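PDB 4EVQ: putative ABC transporter subunit, substrate-binding component from Rhodopseudomonas palustris, which binds 4-hydroxybenzoate and probably hands benzoate derivatives of this kind to the membrane part of an ABC transporter for uptake. Local coordinates for residues G15-G20 and G52-S57; N127-S132 and A337-V342; H261-L266 and Y346-K351. All coordinates share one frame; numbering follows the deposited sequence. Where two conformers were deposited one is given.

Contact 1: G15-G20 and G52-S57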
loop_
_atom_site.group_PDB
_atom_site.type_symbol
_atom_site.label_atom_id
_atom_site.label_comp_id
_atom_site.label_asym_id
_atom_site.label_seq_id
_atom_site.Cartn_x
_atom_site.Cartn_y
_atom_site.Cartn_z
ATOM N N GLY A 15 23.364 -22.002 3.753
ATOM C CA GLY A 15 23.476 -20.658 4.298
ATOM C C GLY A 15 22.102 -20.000 4.429
ATOM O O GLY A 15 21.073 -20.603 4.102
ATOM N N ALA A 16 22.071 -18.771 4.928
ATOM C CA ALA A 16 20.815 -18.028 5.018
ATOM C C ALA A 16 20.283 -17.671 3.620
ATOM O O ALA A 16 21.053 -17.461 2.682
ATOM C CB ALA A 16 21.008 -16.784 5.857
ATOM N N LEU A 17 18.960 -17.662 3.477
ATOM C CA LEU A 17 18.302 -17.136 2.286
ATOM C C LEU A 17 18.461 -15.624 2.355
ATOM O O LEU A 17 18.134 -15.017 3.383
ATOM C CB LEU A 17 16.816 -17.510 2.339
ATOM C CG LEU A 17 15.981 -17.564 1.071
ATOM C CD1 LEU A 17 14.903 -18.645 1.226
ATOM C CD2 LEU A 17 15.357 -16.255 0.797
ATOM N N LYS A 18 18.975 -15.011 1.293
ATOM C CA LYS A 18 19.202 -13.569 1.281
ATOM C C LYS A 18 18.011 -12.884 0.656
ATOM O O LYS A 18 17.725 -13.028 -0.527
ATOM C CB LYS A 18 20.478 -13.191 0.525
ATOM C CG LYS A 18 21.723 -13.812 1.093
ATOM C CD LYS A 18 22.939 -13.343 0.318
ATOM C CE LYS A 18 23.275 -11.900 0.661
ATOM N NZ LYS A 18 24.681 -11.612 0.187
ATOM N N VAL A 19 17.319 -12.136 1.482
ATOM C CA VAL A 19 16.121 -11.410 1.066
ATOM C C VAL A 19 16.507 -9.938 0.973
ATOM O O VAL A 19 16.828 -9.287 1.986
ATOM C CB VAL A 19 14.976 -11.653 2.027
ATOM C CG1 VAL A 19 13.753 -10.842 1.567
ATOM C CG2 VAL A 19 14.600 -13.128 2.088
ATOM N N GLY A 20 16.533 -9.419 -0.244
ATOM C CA GLY A 20 16.827 -8.026 -0.451
ATOM C C GLY A 20 15.608 -7.178 -0.218
ATOM O O GLY A 20 14.569 -7.482 -0.790
ATOM N N GLY A 52 10.116 -21.611 5.222
ATOM C CA GLY A 52 10.318 -22.891 4.549
ATOM C C GLY A 52 11.594 -23.591 4.985
ATOM O O GLY A 52 12.310 -24.164 4.151
ATOM N N GLY A 53 11.889 -23.522 6.290
ATOM C CA GLY A 53 13.052 -24.182 6.863
ATOM C C GLY A 53 14.353 -23.412 6.721
ATOM O O GLY A 53 15.388 -23.804 7.254
ATOM N N ARG A 54 14.312 -22.293 6.010
ATOM C CA ARG A 54 15.530 -21.561 5.731
ATOM C C ARG A 54 15.686 -20.372 6.636
ATOM O O ARG A 54 14.749 -19.594 6.808
ATOM C CB ARG A 54 15.563 -21.070 4.291
ATOM C CG ARG A 54 15.476 -22.158 3.234
ATOM C CD ARG A 54 16.794 -22.965 3.136
ATOM N NE ARG A 54 17.954 -22.082 2.961
ATOM C CZ ARG A 54 18.418 -21.666 1.780
ATOM N NH1 ARG A 54 17.821 -22.039 0.655
ATOM N NH2 ARG A 54 19.476 -20.856 1.712
ATOM N N SER A 55 16.874 -20.219 7.196
ATOM C CA SER A 55 17.196 -19.003 7.921
ATOM C C SER A 55 17.179 -17.840 6.955
ATOM O O SER A 55 17.462 -17.986 5.765
ATOM C CB SER A 55 18.567 -19.102 8.576
ATOM O OG SER A 55 18.674 -20.300 9.332
ATOM N N ILE A 56 16.840 -16.667 7.472
ATOM C CA ILE A 56 16.655 -15.507 6.623
ATOM C C ILE A 56 17.636 -14.419 6.994
ATOM O O ILE A 56 17.842 -14.120 8.172
ATOM C CB ILE A 56 15.229 -14.922 6.768
ATOM C CG1 ILE A 56 14.148 -15.980 6.489
ATOM C CG2 ILE A 56 15.047 -13.635 5.901
ATOM C CD1 ILE A 56 14.136 -16.541 5.101
ATOM N N SER A 57 18.276 -13.858 5.987
ATOM C CA SER A 57 19.098 -12.672 6.177
ATOM C C SER A 57 18.510 -11.544 5.323
ATOM O O SER A 57 18.427 -11.658 4.108
ATOM C CB SER A 57 20.536 -12.977 5.745
ATOM O OG SER A 57 21.279 -11.775 5.638
HETATM O O HOH W 1 18.836 -21.887 5.832
#
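R54 bends back over the start of the neighbouring strand and meets G15 and L17. Its chain turns at both chi2 (-73°) and chi3 (-52°), and the guanidinium presents an edge to G15: R54 NH2 donates to G15 O at 2.9 Å, the acceptor lying near the guanidinium plane although the donor stands well above the carbonyl plane of G15. A water molecule completes this corner, giving a proton to G15 O and accepting from R54 NE and from the backbone N of S55, while R54 NH1 is taken by G309 O. L17 CB lies over one guanidinium face. The L17 and R54 side chains cross at about a right angle, with L17 CD1 4.0 Å from R54 CB. Strands 17-23 and 54-62 are parallel neighbours in the sheet of one lobe of this periplasmic binding protein, joined by a connection that holds helix 30-46 and the short edge strand 50-51. L17 bonds to both neighbours of I56: L17 N to S55 O (2.8 Å) and S57 N to L17 O (2.9 Å, almost straight at 177°). V19 N then donates to S57 O at 2.9 Å. I56 packs on the face that carries L17, its CD1 4.0 Å from L17 CB. I56 CG2 comes within 3.9 Å of V19 CG2, these two side chains crossing obliquely. Helix 288-306 covers L17 and V19 through V304 and L300.

Contact 2: N127-S132 and A337-V342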
loop_
_atom_site.group_PDB
_atom_site.type_symbol
_atom_site.label_atom_id
_atom_site.label_comp_id
_atom_site.label_asym_id
_atom_site.label_seq_id
_atom_site.Cartn_x
_atom_site.Cartn_y
_atom_site.Cartn_z
ATOM N N ASN A 127 7.339 -13.774 -12.183
ATOM C CA ASN A 127 8.077 -13.623 -10.941
ATOM C C ASN A 127 7.733 -12.399 -10.106
ATOM O O ASN A 127 8.410 -12.135 -9.146
ATOM C CB ASN A 127 9.566 -13.568 -11.232
ATOM C CG ASN A 127 9.975 -12.371 -12.061
ATOM O OD1 ASN A 127 9.373 -12.054 -13.079
ATOM N ND2 ASN A 127 11.048 -11.708 -11.638
ATOM N N VAL A 128 6.730 -11.631 -10.515
ATOM C CA VAL A 128 6.383 -10.373 -9.839
ATOM C C VAL A 128 5.029 -10.507 -9.213
ATOM O O VAL A 128 4.045 -10.836 -9.861
ATOM C CB VAL A 128 6.433 -9.223 -10.853
ATOM C CG1 VAL A 128 5.909 -7.894 -10.222
ATOM C CG2 VAL A 128 7.835 -9.003 -11.377
ATOM N N PHE A 129 4.979 -10.235 -7.905
ATOM C CA PHE A 129 3.796 -10.364 -7.076
ATOM C C PHE A 129 3.575 -9.095 -6.287
ATOM O O PHE A 129 4.547 -8.418 -5.980
ATOM C CB PHE A 129 3.986 -11.544 -6.112
ATOM C CG PHE A 129 4.212 -12.832 -6.832
ATOM C CD1 PHE A 129 3.157 -13.584 -7.211
ATOM C CD2 PHE A 129 5.471 -13.232 -7.165
ATOM C CE1 PHE A 129 3.350 -14.754 -7.936
ATOM C CE2 PHE A 129 5.642 -14.435 -7.901
ATOM C CZ PHE A 129 4.586 -15.156 -8.255
ATOM N N ARG A 130 2.353 -8.832 -5.904
ATOM C CA ARG A 130 2.050 -7.658 -5.064
ATOM C C ARG A 130 1.187 -8.119 -3.912
ATOM O O ARG A 130 0.200 -8.826 -4.104
ATOM C CB ARG A 130 1.385 -6.573 -5.901
ATOM C CG ARG A 130 1.000 -5.324 -5.141
ATOM C CD ARG A 130 1.145 -4.051 -5.938
ATOM N NE ARG A 130 0.318 -4.024 -7.140
ATOM C CZ ARG A 130 0.423 -3.081 -8.073
ATOM N NH1 ARG A 130 1.312 -2.107 -7.912
ATOM N NH2 ARG A 130 -0.362 -3.090 -9.154
ATOM N N THR A 131 1.513 -7.646 -2.693
ATOM C CA THR A 131 0.721 -7.946 -1.526
ATOM C C THR A 131 -0.126 -6.751 -1.021
ATOM O O THR A 131 -0.790 -6.878 0.010
ATOM C CB THR A 131 1.522 -8.488 -0.376
ATOM O OG1 THR A 131 2.484 -7.506 0.049
ATOM C CG2 THR A 131 2.229 -9.801 -0.721
ATOM N N SER A 132 -0.104 -5.670 -1.773
ATOM C CA SER A 132 -0.761 -4.445 -1.342
ATOM C C SER A 132 -2.079 -4.193 -2.078
ATOM O O SER A 132 -3.078 -4.684 -1.618
ATOM C CB SER A 132 0.237 -3.317 -1.432
ATOM O OG SER A 132 0.697 -3.131 -2.750
ATOM N N ALA A 337 -4.944 -13.435 -11.668
ATOM C CA ALA A 337 -4.028 -14.014 -12.645
ATOM C C ALA A 337 -2.808 -13.116 -12.923
ATOM O O ALA A 337 -1.763 -13.588 -13.310
ATOM C CB ALA A 337 -4.783 -14.323 -13.969
ATOM N N ALA A 338 -2.955 -11.810 -12.694
ATOM C CA ALA A 338 -1.882 -10.833 -12.891
ATOM C C ALA A 338 -1.037 -10.607 -11.618
ATOM O O ALA A 338 -0.077 -9.823 -11.604
ATOM C CB ALA A 338 -2.485 -9.540 -13.376
ATOM N N HIS A 339 -1.393 -11.313 -10.571
ATOM C CA HIS A 339 -0.660 -11.342 -9.308
ATOM C C HIS A 339 -0.887 -10.113 -8.449
ATOM O O HIS A 339 -0.001 -9.699 -7.691
ATOM C CB HIS A 339 0.842 -11.503 -9.532
ATOM C CG HIS A 339 1.226 -12.767 -10.260
ATOM N ND1 HIS A 339 2.525 -12.977 -10.648
ATOM C CD2 HIS A 339 0.528 -13.868 -10.639
ATOM C CE1 HIS A 339 2.614 -14.154 -11.266
ATOM N NE2 HIS A 339 1.419 -14.705 -11.274
ATOM N N ASN A 340 -2.091 -9.565 -8.517
ATOM C CA ASN A 340 -2.492 -8.488 -7.598
ATOM C C ASN A 340 -3.462 -9.074 -6.585
ATOM O O ASN A 340 -4.246 -9.986 -6.917
ATOM C CB ASN A 340 -3.183 -7.386 -8.392
ATOM C CG ASN A 340 -3.174 -6.070 -7.680
ATOM O OD1 ASN A 340 -2.121 -5.594 -7.282
ATOM N ND2 ASN A 340 -4.334 -5.487 -7.514
ATOM N N PRO A 341 -3.533 -8.566 -5.338
ATOM C CA PRO A 341 -4.506 -9.122 -4.412
ATOM C C PRO A 341 -5.954 -8.938 -4.852
ATOM O O PRO A 341 -6.300 -7.925 -5.444
ATOM C CB PRO A 341 -4.262 -8.353 -3.099
ATOM C CG PRO A 341 -2.817 -7.893 -3.240
ATOM C CD PRO A 341 -2.673 -7.554 -4.666
ATOM N N VAL A 342 -6.780 -9.941 -4.564
ATOM C CA VAL A 342 -8.233 -9.848 -4.709
ATOM C C VAL A 342 -8.765 -9.815 -3.310
ATOM O O VAL A 342 -8.601 -10.790 -2.557
ATOM C CB VAL A 342 -8.744 -11.058 -5.509
ATOM C CG1 VAL A 342 -10.262 -11.016 -5.626
ATOM C CG2 VAL A 342 -8.082 -11.028 -6.859
HETATM O O HOH W 2 2.851 -9.704 -12.194
#
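H339 ND1 donates to V128 O over 2.7 Å, with the carbonyl oxygen lying in the imidazole plane and the donor standing above the carbonyl plane of V128. A second side-chain bond runs from R130 NE to N340 OD1 (2.9 Å), nearly along the C=O axis. The R130 and N340 side chains lie side by side and point the same way, but the guanidinium and amide planes are 76° apart. The other nitrogens of R130 are held by A114 O, A116 O and T120 OG1, gripping the buried guanidinium. Between these bonds, R130 N reaches H339 O at 3.1 Å. With H339 CG anti to its carbonyl carbon (chi1 -60°), the imidazole also forms an offset stack with F129: the planes are 9° apart, the centroids 4.3 Å, and F129 CE1 sits over the imidazole face, 3.3 Å from H339 ND1. An alanine at H339 would probably leave V128 O without its imidazole donor and open a gap over one face of the F129 ring. The P341 ring leans on the strand end, with CD 3.2 Å from R130 O, a buried oxygen without a hydrogen-bond partner, and CG near S132 O. The loop 337-342 runs alongside strand 128-130, an edge strand of its sheet, where both segments lead on to the other lobe, an arrangement consistent with the interlobe hinge of type I periplasmic binding proteins.

Contact 3: H261-L266 and Y346-K351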
loop_
_atom_site.group_PDB
_atom_site.type_symbol
_atom_site.label_atom_id
_atom_site.label_comp_id
_atom_site.label_asym_id
_atom_site.label_seq_id
_atom_site.Cartn_x
_atom_site.Cartn_y
_atom_site.Cartn_z
ATOM N N HIS A 261 -8.301 -1.578 2.225
ATOM C CA HIS A 261 -8.303 -3.034 2.323
ATOM C C HIS A 261 -7.956 -3.591 3.697
ATOM O O HIS A 261 -7.864 -4.791 3.868
ATOM C CB HIS A 261 -7.422 -3.606 1.215
ATOM C CG HIS A 261 -6.067 -3.005 1.159
ATOM N ND1 HIS A 261 -5.882 -1.690 0.784
ATOM C CD2 HIS A 261 -4.842 -3.526 1.375
ATOM C CE1 HIS A 261 -4.593 -1.416 0.824
ATOM N NE2 HIS A 261 -3.940 -2.510 1.167
ATOM N N TYR A 262 -7.755 -2.735 4.680
ATOM C CA TYR A 262 -7.515 -3.168 6.062
ATOM C C TYR A 262 -8.167 -2.195 7.030
ATOM O O TYR A 262 -8.230 -1.010 6.752
ATOM C CB TYR A 262 -5.998 -3.235 6.363
ATOM C CG TYR A 262 -5.700 -3.695 7.751
ATOM C CD1 TYR A 262 -5.944 -5.010 8.160
ATOM C CD2 TYR A 262 -5.133 -2.812 8.679
ATOM C CE1 TYR A 262 -5.705 -5.404 9.444
ATOM C CE2 TYR A 262 -4.876 -3.224 9.977
ATOM C CZ TYR A 262 -5.144 -4.529 10.346
ATOM O OH TYR A 262 -4.877 -4.906 11.647
ATOM N N VAL A 263 -8.673 -2.724 8.137
ATOM C CA VAL A 263 -9.121 -1.914 9.271
ATOM C C VAL A 263 -8.664 -2.667 10.506
ATOM O O VAL A 263 -8.755 -3.883 10.547
ATOM C CB VAL A 263 -10.653 -1.806 9.386
ATOM C CG1 VAL A 263 -11.022 -0.542 10.200
ATOM C CG2 VAL A 263 -11.332 -1.846 8.138
ATOM N N SER A 264 -8.162 -1.968 11.529
ATOM C CA SER A 264 -7.510 -2.704 12.605
ATOM C C SER A 264 -8.472 -3.501 13.431
ATOM O O SER A 264 -8.030 -4.445 14.065
ATOM C CB SER A 264 -6.637 -1.825 13.490
ATOM O OG SER A 264 -7.417 -0.849 14.022
ATOM N N ASP A 265 -9.759 -3.171 13.370
ATOM C CA ASP A 265 -10.777 -3.870 14.135
ATOM C C ASP A 265 -11.335 -5.108 13.473
ATOM O O ASP A 265 -12.269 -5.692 14.004
ATOM C CB ASP A 265 -11.945 -2.915 14.570
ATOM C CG ASP A 265 -12.741 -2.333 13.407
ATOM O OD1 ASP A 265 -12.555 -2.768 12.274
ATOM O OD2 ASP A 265 -13.615 -1.439 13.651
ATOM N N LEU A 266 -10.781 -5.539 12.340
ATOM C CA LEU A 266 -11.305 -6.735 11.697
ATOM C C LEU A 266 -11.233 -7.907 12.675
ATOM O O LEU A 266 -10.213 -8.123 13.308
ATOM C CB LEU A 266 -10.547 -7.050 10.430
ATOM C CG LEU A 266 -10.789 -6.112 9.222
ATOM C CD1 LEU A 266 -9.795 -6.351 8.095
ATOM C CD2 LEU A 266 -12.219 -6.288 8.692
ATOM N N TYR A 346 -12.931 -1.780 2.579
ATOM C CA TYR A 346 -13.854 -1.351 3.621
ATOM C C TYR A 346 -13.973 0.168 3.693
ATOM O O TYR A 346 -12.980 0.884 3.541
ATOM C CB TYR A 346 -13.354 -1.878 4.976
ATOM C CG TYR A 346 -12.944 -3.359 4.959
ATOM C CD1 TYR A 346 -13.888 -4.371 5.060
ATOM C CD2 TYR A 346 -11.610 -3.740 4.857
ATOM C CE1 TYR A 346 -13.512 -5.711 5.045
ATOM C CE2 TYR A 346 -11.229 -5.081 4.832
ATOM C CZ TYR A 346 -12.193 -6.062 4.940
ATOM O OH TYR A 346 -11.866 -7.417 4.928
ATOM N N LEU A 347 -15.192 0.645 3.933
ATOM C CA LEU A 347 -15.435 2.021 4.279
ATOM C C LEU A 347 -15.085 2.185 5.739
ATOM O O LEU A 347 -15.440 1.342 6.550
ATOM C CB LEU A 347 -16.913 2.373 4.029
ATOM C CG LEU A 347 -17.333 3.799 4.403
ATOM C CD1 LEU A 347 -16.658 4.810 3.472
ATOM C CD2 LEU A 347 -18.877 3.902 4.340
ATOM N N ARG A 348 -14.380 3.259 6.064
ATOM C CA ARG A 348 -13.904 3.492 7.419
ATOM C C ARG A 348 -14.129 4.940 7.818
ATOM O O ARG A 348 -14.191 5.811 6.970
ATOM C CB ARG A 348 -12.401 3.222 7.537
ATOM C CG ARG A 348 -11.969 1.958 6.786
ATOM C CD ARG A 348 -10.519 1.631 6.920
ATOM N NE ARG A 348 -9.651 2.762 6.620
ATOM C CZ ARG A 348 -8.387 2.857 7.019
ATOM N NH1 ARG A 348 -7.817 1.844 7.638
ATOM N NH2 ARG A 348 -7.714 3.957 6.820
ATOM N N GLU A 349 -14.142 5.182 9.111
ATOM C CA GLU A 349 -14.129 6.543 9.634
ATOM C C GLU A 349 -13.105 6.605 10.743
ATOM O O GLU A 349 -13.022 5.692 11.581
ATOM C CB GLU A 349 -15.514 6.944 10.203
ATOM C CG GLU A 349 -15.594 8.366 10.722
ATOM C CD GLU A 349 -16.974 8.736 11.206
ATOM O OE1 GLU A 349 -17.920 7.984 10.938
ATOM O OE2 GLU A 349 -17.074 9.787 11.865
ATOM N N LEU A 350 -12.346 7.685 10.789
ATOM C CA LEU A 350 -11.439 7.897 11.890
ATOM C C LEU A 350 -12.256 8.427 13.057
ATOM O O LEU A 350 -12.950 9.453 12.934
ATOM C CB LEU A 350 -10.334 8.843 11.420
ATOM C CG LEU A 350 -9.192 9.256 12.292
ATOM C CD1 LEU A 350 -8.616 8.019 12.970
ATOM C CD2 LEU A 350 -8.186 10.044 11.464
ATOM N N LYS A 351 -12.265 7.693 14.166
ATOM C CA LYS A 351 -13.008 8.084 15.356
ATOM C C LYS A 351 -12.246 7.612 16.557
ATOM O O LYS A 351 -11.956 6.429 16.696
ATOM C CB LYS A 351 -14.385 7.430 15.357
ATOM C CG LYS A 351 -15.371 8.207 16.233
ATOM C CD LYS A 351 -15.638 9.633 15.695
ATOM C CE LYS A 351 -16.514 10.398 16.639
ATOM N NZ LYS A 351 -15.720 11.424 17.313
#
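The Y346 ring, in one of its two conformers, takes L266 over one face and the H261-Y262 peptide at its edge. Strand 345-351 belongs to the mixed sheet of the second lobe of the periplasmic binding fold, antiparallel to strand 257-260, and the contact forms where 261-266 peels away from that pairing toward helix 269-282. L266 CD2 lies 3.7 Å above the Y346 ring plane, displaced toward the rim, in a CH-pi contact 4.1 Å from the centroid, and the two side chains reach toward each other tip to tip. In the plane of the ring are H261 O, 3.5 Å from Y346 CE2, and Y262 N. The R348 guanidinium has V263 CA near its edge, with Y262 O approaching obliquely. A type I beta turn from V263 to L266, closed by L266 N to V263 O at 3.2 Å, brings the chain round so that L266 can face the tyrosine. The phenol hydroxyl of Y346 is hydrogen-bonded to R330 O. R348 NH1 makes a weak bond to Y262 O (3.0 Å, 130° at the hydrogen). Firmer partners fix the rest of this buried guanidinium: R348 NE bonds to T258 OG1, and NH2 forms a salt bridge with D243. The V263 and R348 side chains run past one another, pointing opposite ways. V263 CG1, anti to its backbone N (chi1 -158°), comes to 4.0 Å from R348 CD, and V263 CG2 touches both strand side chains, 3.8 Å from Y346 CB and equally 3.8 Å from R348 CD.

Contacts 1 and 2 reach the same sheet but do not touch: their centres are 22 Å apart, and segment 127-132 of contact 2 forms one of its edge strands. Contact 3 belongs to the other lobe, its centre 34 Å from that of contact 1. Contacts 2 and 3 meet between the lobes, where S132 O packs 3.6 Å from H261 NE2. Two residues tie them further: Q292 bonds to the side chains of T131 and H261, and R330, which also accepts from Y346, donates through NH2 to T131 O. Bound p-hydroxybenzoic acid lies close to this junction, about 7 Å from the side chain of R130 and about 8 Å from that of H261, whereas contact 1 sits at the periphery.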